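Local coordinates for protein hydrogenase maturation factor (Thermoanaerobacter tengcongensis, PDB 3VTI) that probably takes a carbamoyl group from its partner HypF and dehydrates it with ATP to a nitrile during maturation of [NiFe]-hydrogenases, at residues 18-22 with 136-140; 31-37 with 56-61. One frame throughout, in Å; residues are numbered along the deposited sequence.

Contact 1 of 2, residues 18-22 with 136-140. With MG (magnesium ion), chain K.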
ATOM      1  N   ARG C  18       7.882  19.331 -14.677  1.00 57.39           N
ATOM      2  CA  ARG C  18       7.827  19.406 -16.148  1.00 58.62           C
ATOM      3  C   ARG C  18       8.969  18.649 -16.833  1.00 57.79           C
ATOM      4  O   ARG C  18       8.794  18.115 -17.942  1.00 58.15           O
ATOM      5  CB  ARG C  18       7.858  20.865 -16.625  1.00 60.92           C
ATOM      6  CG  ARG C  18       6.529  21.581 -16.570  1.00 62.44           C
ATOM      7  CD  ARG C  18       6.632  22.974 -17.146  1.00 63.91           C
ATOM      8  NE  ARG C  18       5.358  23.674 -17.024  1.00 65.89           N
ATOM      9  CZ  ARG C  18       5.062  24.824 -17.621  1.00 67.71           C
ATOM     10  NH1 ARG C  18       5.950  25.433 -18.401  1.00 68.20           N
ATOM     11  NH2 ARG C  18       3.867  25.364 -17.433  1.00 68.69           N
ATOM     12  N   ALA C  19      10.130  18.628 -16.175  1.00 56.73           N
ATOM     13  CA  ALA C  19      11.331  17.991 -16.700  1.00 55.79           C
ATOM     14  C   ALA C  19      11.164  16.476 -16.820  1.00 54.28           C
ATOM     15  O   ALA C  19      11.672  15.885 -17.772  1.00 54.13           O
ATOM     16  CB  ALA C  19      12.536  18.336 -15.838  1.00 55.20           C
ATOM     17  N   MET C  20      10.438  15.868 -15.875  1.00 53.11           N
ATOM     18  CA  MET C  20      10.179  14.420 -15.864  1.00 51.64           C
ATOM     19  C   MET C  20      11.468  13.592 -15.763  1.00 49.96           C
ATOM     20  O   MET C  20      11.665  12.610 -16.499  1.00 48.78           O
ATOM     21  CB  MET C  20       9.364  14.007 -17.091  1.00 52.82           C
ATOM     22  CG  MET C  20       7.880  14.278 -16.986  1.00 55.99           C
ATOM     23  SD  MET C  20       7.058  13.913 -18.545  1.00 60.28           S
ATOM     24  CE  MET C  20       7.065  15.517 -19.318  1.00 61.50           C
ATOM     25  N   GLU C  21      12.335  14.010 -14.842  1.00 49.49           N
ATOM     26  CA  GLU C  21      13.613  13.347 -14.571  1.00 48.09           C
ATOM     27  C   GLU C  21      13.447  12.184 -13.597  1.00 46.45           C
ATOM     28  O   GLU C  21      12.445  12.103 -12.893  1.00 46.29           O
ATOM     29  CB  GLU C  21      14.620  14.344 -13.991  1.00 48.76           C
ATOM     30  CG  GLU C  21      14.878  15.605 -14.823  1.00 50.39           C
ATOM     31  CD  GLU C  21      15.796  15.375 -16.011  1.00 51.93           C
ATOM     32  OE1 GLU C  21      16.248  14.229 -16.222  1.00 52.18           O
ATOM     33  OE2 GLU C  21      16.071  16.347 -16.750  1.00 54.32           O
ATOM     34  N   ASP C  22      14.439  11.291 -13.572  1.00 45.42           N
ATOM     35  CA  ASP C  22      14.537  10.216 -12.582  1.00 44.07           C
ATOM     36  C   ASP C  22      14.714  10.783 -11.179  1.00 43.47           C
ATOM     37  O   ASP C  22      14.372  10.140 -10.193  1.00 43.08           O
ATOM     38  CB  ASP C  22      15.741   9.314 -12.883  1.00 44.10           C
ATOM     39  CG  ASP C  22      15.497   8.364 -14.038  1.00 44.99           C
ATOM     40  OD1 ASP C  22      14.911   7.278 -13.796  1.00 46.42           O
ATOM     41  OD2 ASP C  22      15.901   8.698 -15.178  1.00 44.90           O
ATOM     42  N   VAL C 136      23.616  14.923 -16.694  1.00 51.85           N
ATOM     43  CA  VAL C 136      22.808  13.839 -17.215  1.00 50.08           C
ATOM     44  C   VAL C 136      21.343  14.196 -17.029  1.00 49.63           C
ATOM     45  O   VAL C 136      20.924  14.539 -15.925  1.00 49.01           O
ATOM     46  CB  VAL C 136      23.131  12.510 -16.494  1.00 48.60           C
ATOM     47  CG1 VAL C 136      22.548  11.356 -17.247  1.00 46.75           C
ATOM     48  CG2 VAL C 136      24.644  12.326 -16.365  1.00 48.54           C
ATOM     49  N   SER C 137      20.579  14.107 -18.115  1.00 49.98           N
ATOM     50  CA  SER C 137      19.171  14.510 -18.148  1.00 50.30           C
ATOM     51  C   SER C 137      18.509  13.862 -19.355  1.00 50.46           C
ATOM     52  O   SER C 137      19.163  13.721 -20.394  1.00 51.70           O
ATOM     53  CB  SER C 137      19.082  16.046 -18.240  1.00 51.89           C
ATOM     54  OG  SER C 137      17.942  16.485 -18.956  1.00 53.07           O
ATOM     55  N   ILE C 138      17.227  13.487 -19.242  1.00 49.76           N
ATOM     56  CA  ILE C 138      16.468  12.937 -20.399  1.00 50.09           C
ATOM     57  C   ILE C 138      16.331  13.911 -21.550  1.00 52.12           C
ATOM     58  O   ILE C 138      15.848  13.526 -22.608  1.00 53.00           O
ATOM     59  CB  ILE C 138      14.999  12.460 -20.071  1.00 49.39           C
ATOM     60  CG1 ILE C 138      14.463  13.100 -18.794  1.00 48.74           C
ATOM     61  CG2 ILE C 138      14.872  10.939 -20.074  1.00 47.71           C
ATOM     62  CD1 ILE C 138      14.086  14.534 -18.978  1.00 50.93           C
ATOM     63  N   LYS C 139      16.720  15.167 -21.332  1.00 53.54           N
ATOM     64  CA  LYS C 139      16.681  16.203 -22.374  0.60 56.38           C
ATOM     65  C   LYS C 139      17.970  16.327 -23.196  1.00 57.18           C
ATOM     66  O   LYS C 139      18.031  17.125 -24.130  1.00 59.29           O
ATOM     67  CB  LYS C 139      16.353  17.560 -21.746  1.00 57.70           C
ATOM     68  CG  LYS C 139      14.863  17.803 -21.558  1.00 60.39           C
ATOM     69  CD  LYS C 139      14.583  18.888 -20.521  1.00 64.49           C
ATOM     70  CE  LYS C 139      14.695  18.322 -19.099  1.00 64.36           C
ATOM     71  NZ  LYS C 139      14.750  19.414 -18.082  1.00 67.01           N
ATOM     72  N   ASN C 140      18.986  15.536 -22.854  1.00 56.01           N
ATOM     73  CA  ASN C 140      20.354  15.758 -23.346  1.00 57.11           C
ATOM     74  C   ASN C 140      20.767  14.988 -24.599  1.00 57.53           C
ATOM     75  O   ASN C 140      21.884  15.151 -25.071  1.00 58.89           O
ATOM     76  CB  ASN C 140      21.384  15.501 -22.229  1.00 56.24           C
ATOM     77  CG  ASN C 140      21.487  16.659 -21.235  1.00 56.73           C
ATOM     78  OD1 ASN C 140      20.820  17.687 -21.380  1.00 58.58           O
ATOM     79  ND2 ASN C 140      22.333  16.494 -20.222  1.00 54.77           N
TER
HETATM   80 MG    MG K 401      13.973   5.513 -12.848  1.00 28.56          MG
HETATM   81  O   HOH W   1      12.319   7.243 -12.758  1.00 27.32           O

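Contact 2 of 2, residues 31-37 with 56-61. With MG (magnesium ion), chain K.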
ATOM      1  N   THR C  31      20.728  15.597  -5.454  1.00 49.46           N
ATOM      2  CA  THR C  31      19.655  14.994  -6.172  1.00 48.07           C
ATOM      3  C   THR C  31      18.644  14.371  -5.190  1.00 46.81           C
ATOM      4  O   THR C  31      19.010  13.998  -4.069  1.00 46.80           O
ATOM      5  CB  THR C  31      20.237  13.980  -7.167  1.00 47.71           C
ATOM      6  OG1 THR C  31      19.280  13.733  -8.196  1.00 49.58           O
ATOM      7  CG2 THR C  31      20.632  12.666  -6.484  1.00 45.90           C
ATOM      8  N   LEU C  32      17.374  14.296  -5.603  1.00 45.60           N
ATOM      9  CA  LEU C  32      16.282  13.779  -4.749  1.00 44.10           C
ATOM     10  C   LEU C  32      15.230  12.997  -5.531  1.00 42.71           C
ATOM     11  O   LEU C  32      14.660  13.505  -6.507  1.00 42.86           O
ATOM     12  CB  LEU C  32      15.604  14.916  -3.978  1.00 45.09           C
ATOM     13  CG  LEU C  32      14.390  14.597  -3.104  1.00 44.64           C
ATOM     14  CD1 LEU C  32      14.758  13.716  -1.900  1.00 42.69           C
ATOM     15  CD2 LEU C  32      13.736  15.895  -2.661  1.00 45.72           C
ATOM     16  N   THR C  33      14.971  11.771  -5.081  1.00 41.07           N
ATOM     17  CA  THR C  33      14.026  10.884  -5.737  0.70 40.14           C
ATOM     18  C   THR C  33      13.110  10.214  -4.720  1.00 40.20           C
ATOM     19  O   THR C  33      13.412  10.188  -3.518  1.00 41.23           O
ATOM     20  CB  THR C  33      14.760   9.804  -6.563  1.00 39.41           C
ATOM     21  OG1 THR C  33      13.808   8.968  -7.238  1.00 38.79           O
ATOM     22  CG2 THR C  33      15.655   8.947  -5.668  1.00 38.49           C
ATOM     23  N   THR C  34      11.988   9.684  -5.194  1.00 39.42           N
ATOM     24  CA  THR C  34      11.143   8.844  -4.366  1.00 39.18           C
ATOM     25  C   THR C  34      10.464   7.777  -5.207  1.00 38.11           C
ATOM     26  O   THR C  34      10.145   8.019  -6.358  1.00 38.37           O
ATOM     27  CB  THR C  34      10.092   9.653  -3.565  1.00 40.35           C
ATOM     28  OG1 THR C  34       9.422   8.774  -2.648  1.00 40.67           O
ATOM     29  CG2 THR C  34       9.064  10.307  -4.489  1.00 40.57           C
ATOM     30  N   ASP C  35      10.261   6.601  -4.629  0.70 37.28           N
ATOM     31  CA  ASP C  35       9.509   5.541  -5.287  0.70 36.67           C
ATOM     32  C   ASP C  35       8.801   4.634  -4.283  0.70 36.96           C
ATOM     33  O   ASP C  35       9.326   4.337  -3.216  0.70 36.25           O
ATOM     34  CB  ASP C  35      10.420   4.706  -6.185  0.70 35.70           C
ATOM     35  CG  ASP C  35       9.674   4.078  -7.347  0.70 35.80           C
ATOM     36  OD1 ASP C  35       8.477   4.373  -7.507  0.70 36.04           O
ATOM     37  OD2 ASP C  35      10.281   3.303  -8.116  0.70 36.47           O
ATOM     38  N   SER C  36       7.596   4.207  -4.641  1.00 38.00           N
ATOM     39  CA  SER C  36       6.860   3.204  -3.868  1.00 39.34           C
ATOM     40  C   SER C  36       7.040   1.842  -4.518  1.00 39.50           C
ATOM     41  O   SER C  36       7.310   1.754  -5.720  1.00 39.25           O
ATOM     42  CB  SER C  36       5.374   3.549  -3.773  1.00 40.11           C
ATOM     43  OG  SER C  36       5.169   4.690  -2.962  1.00 41.02           O
ATOM     44  N   PHE C  37       6.899   0.791  -3.718  1.00 40.45           N
ATOM     45  CA  PHE C  37       7.142  -0.571  -4.174  1.00 41.14           C
ATOM     46  C   PHE C  37       6.016  -1.497  -3.728  1.00 43.07           C
ATOM     47  O   PHE C  37       5.801  -1.713  -2.532  1.00 44.12           O
ATOM     48  CB  PHE C  37       8.506  -1.041  -3.677  1.00 40.64           C
ATOM     49  CG  PHE C  37       9.644  -0.243  -4.246  1.00 39.89           C
ATOM     50  CD1 PHE C  37      10.304  -0.675  -5.394  1.00 39.00           C
ATOM     51  CD2 PHE C  37      10.023   0.967  -3.663  1.00 39.39           C
ATOM     52  CE1 PHE C  37      11.329   0.063  -5.945  1.00 37.82           C
ATOM     53  CE2 PHE C  37      11.049   1.713  -4.209  1.00 39.37           C
ATOM     54  CZ  PHE C  37      11.708   1.261  -5.354  1.00 38.42           C
ATOM     55  N   GLY C  56      16.181   0.254  -6.344  1.00 37.40           N
ATOM     56  CA  GLY C  56      15.444   1.138  -7.239  1.00 36.58           C
ATOM     57  C   GLY C  56      15.689   2.606  -6.972  1.00 36.05           C
ATOM     58  O   GLY C  56      15.837   3.401  -7.891  1.00 35.87           O
ATOM     59  N   THR C  57      15.725   2.963  -5.698  1.00 36.42           N
ATOM     60  CA  THR C  57      15.956   4.339  -5.298  1.00 36.69           C
ATOM     61  C   THR C  57      17.434   4.716  -5.350  1.00 37.25           C
ATOM     62  O   THR C  57      17.774   5.863  -5.653  1.00 37.69           O
ATOM     63  CB  THR C  57      15.372   4.593  -3.921  1.00 37.13           C
ATOM     64  OG1 THR C  57      13.943   4.567  -4.024  1.00 36.87           O
ATOM     65  CG2 THR C  57      15.822   5.939  -3.378  1.00 37.40           C
ATOM     66  N   VAL C  58      18.312   3.756  -5.071  1.00 37.33           N
ATOM     67  CA  VAL C  58      19.739   3.971  -5.241  1.00 37.78           C
ATOM     68  C   VAL C  58      19.996   4.266  -6.719  1.00 37.87           C
ATOM     69  O   VAL C  58      20.714   5.203  -7.067  1.00 38.33           O
ATOM     70  CB  VAL C  58      20.560   2.742  -4.749  1.00 38.68           C
ATOM     71  CG1 VAL C  58      22.000   2.754  -5.318  1.00 38.31           C
ATOM     72  CG2 VAL C  58      20.559   2.668  -3.212  1.00 37.03           C
ATOM     73  N   ASN C  59      19.361   3.483  -7.584  1.00 37.67           N
ATOM     74  CA  ASN C  59      19.492   3.653  -9.018  1.00 37.76           C
ATOM     75  C   ASN C  59      18.968   5.006  -9.490  1.00 38.38           C
ATOM     76  O   ASN C  59      19.694   5.762 -10.160  1.00 38.72           O
ATOM     77  CB  ASN C  59      18.842   2.484  -9.757  1.00 37.21           C
ATOM     78  CG  ASN C  59      19.560   1.155  -9.481  1.00 38.22           C
ATOM     79  OD1 ASN C  59      20.724   1.139  -9.045  1.00 37.48           O
ATOM     80  ND2 ASN C  59      18.870   0.039  -9.733  1.00 36.54           N
ATOM     81  N   ASP C  60      17.725   5.318  -9.107  1.00 38.63           N
ATOM     82  CA  ASP C  60      17.085   6.573  -9.483  1.00 39.24           C
ATOM     83  C   ASP C  60      17.927   7.768  -9.023  1.00 39.91           C
ATOM     84  O   ASP C  60      18.021   8.764  -9.731  1.00 40.70           O
ATOM     85  CB  ASP C  60      15.665   6.662  -8.903  1.00 39.56           C
ATOM     86  CG  ASP C  60      14.628   5.881  -9.718  1.00 40.68           C
ATOM     87  OD1 ASP C  60      14.559   6.031 -10.958  1.00 40.09           O
ATOM     88  OD2 ASP C  60      13.828   5.136  -9.098  1.00 45.45           O
ATOM     89  N   ALA C  61      18.554   7.649  -7.850  1.00 40.01           N
ATOM     90  CA  ALA C  61      19.354   8.724  -7.274  1.00 40.97           C
ATOM     91  C   ALA C  61      20.710   8.917  -7.974  1.00 42.06           C
ATOM     92  O   ALA C  61      21.403   9.918  -7.732  1.00 42.69           O
ATOM     93  CB  ALA C  61      19.551   8.501  -5.783  1.00 41.17           C
TER
HETATM   94 MG    MG K 401      13.973   5.513 -12.848  1.00 28.56          MG
HETATM   95  O   HOH W   2      13.341   6.326  -6.045  1.00 51.75           O
HETATM   96  O   HOH W   1      12.319   7.243 -12.758  1.00 27.32           O

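Contact 1 of 2, residues 18-22 with 136-140
One carboxylate, that of Glu21, engages three consecutive residues of the opposing loop. Its OE2 accepts a hydrogen bond from Ser137 OG at 2.9 Å, OE1 accepts a longer one from the backbone Ile138 N at 3.3 Å, and OE2 also forms a salt bridge with Lys139 NZ at 3.6 Å. Residues 137-140 make a type I beta turn, closed by Asn140 N to Ser137 O; Ser137 OG, while donating to Glu21, accepts from Lys139 N in an ST turn. After helix 15-19, Met20 departs from helical geometry with positive phi, and the chain turns to bring Glu21 to the loop. In this PurM-like protein, the contact joins that helix to the linker between strands 120-130 and 146-149, which belong to different sheets. Ile138 points toward residues 18-22, its CD1 3.0 Å from Ala19 O, while its side chain also meets Met215 of helix 204-216. Asp22 binds magnesium through OD1 at 2.2 Å, and its OD2 forms a salt bridge with Arg198.

Contact 2 of 2, residues 31-37 with 56-61
Thr33 lays its methyl group over Thr57 and Ala61, in the C-terminal part of helix 49-60, with CG2 3.8 Å from Thr57 CG2 and 3.9 Å from Ala61 CB. This is a helix packed on a sheet in the N-terminal, PurM-like domain: the axes of segments 31-37 and 56-60 approach to 8.1 Å and run at 149°, roughly antiparallel. Side chains alternate along the strand. Thr31, Thr33, Asp35 and Phe37 point toward the helix, whereas Leu32, Thr34 and Ser36 point away and pack against a second subunit of this protein. At one end Thr31 CG2 lies 3.1 Å from Ala61 O; at the other the Phe37 ring passes close to Gly56, CZ to CA 4.2 Å, where a beta carbon would clash with it. No direct hydrogen bond links the segments. Asp35 OD2 sits 4.1 Å from Asp60 OD2, a proximity of like charges, and Asp35 OD1 is paired in a salt bridge with Lys110 of the second subunit. Asp60 binds magnesium through OD1 at 2.0 Å, alongside Asp22 and Asp199. Thr57 OG1 bonds to Thr124 of strand 120-130 and also to water 2, at 2.7 Å; that water is hydrogen-bonded to Thr33 OG1 at 2.9 Å and donates a weak bond of 3.3 Å to Asp60 OD2.

In the fold
Contact 2 is nested within the loop of chain closed by contact 1: residues 18-22 come first, then 31-37 and 56-61, and finally 136-140. Their centres lie 14 Å apart, yet they meet at the magnesium ion, where Asp22 OD1 and Asp60 OD1, 3.1 Å apart, both bind the metal, which also carries water 1. Asp22 O also lies 3.2 Å from Thr33 OG1, a probable hydrogen bond. Contact 2 is built on the mixed sheet that holds strand 30-37; contact 1 reaches the linker leading to the sheet that holds strand 146-149, from whose side Asp199 completes the aspartate trio. The metal thus sits where the two domains meet, consistent with a nucleotide site in this ATP-dependent family.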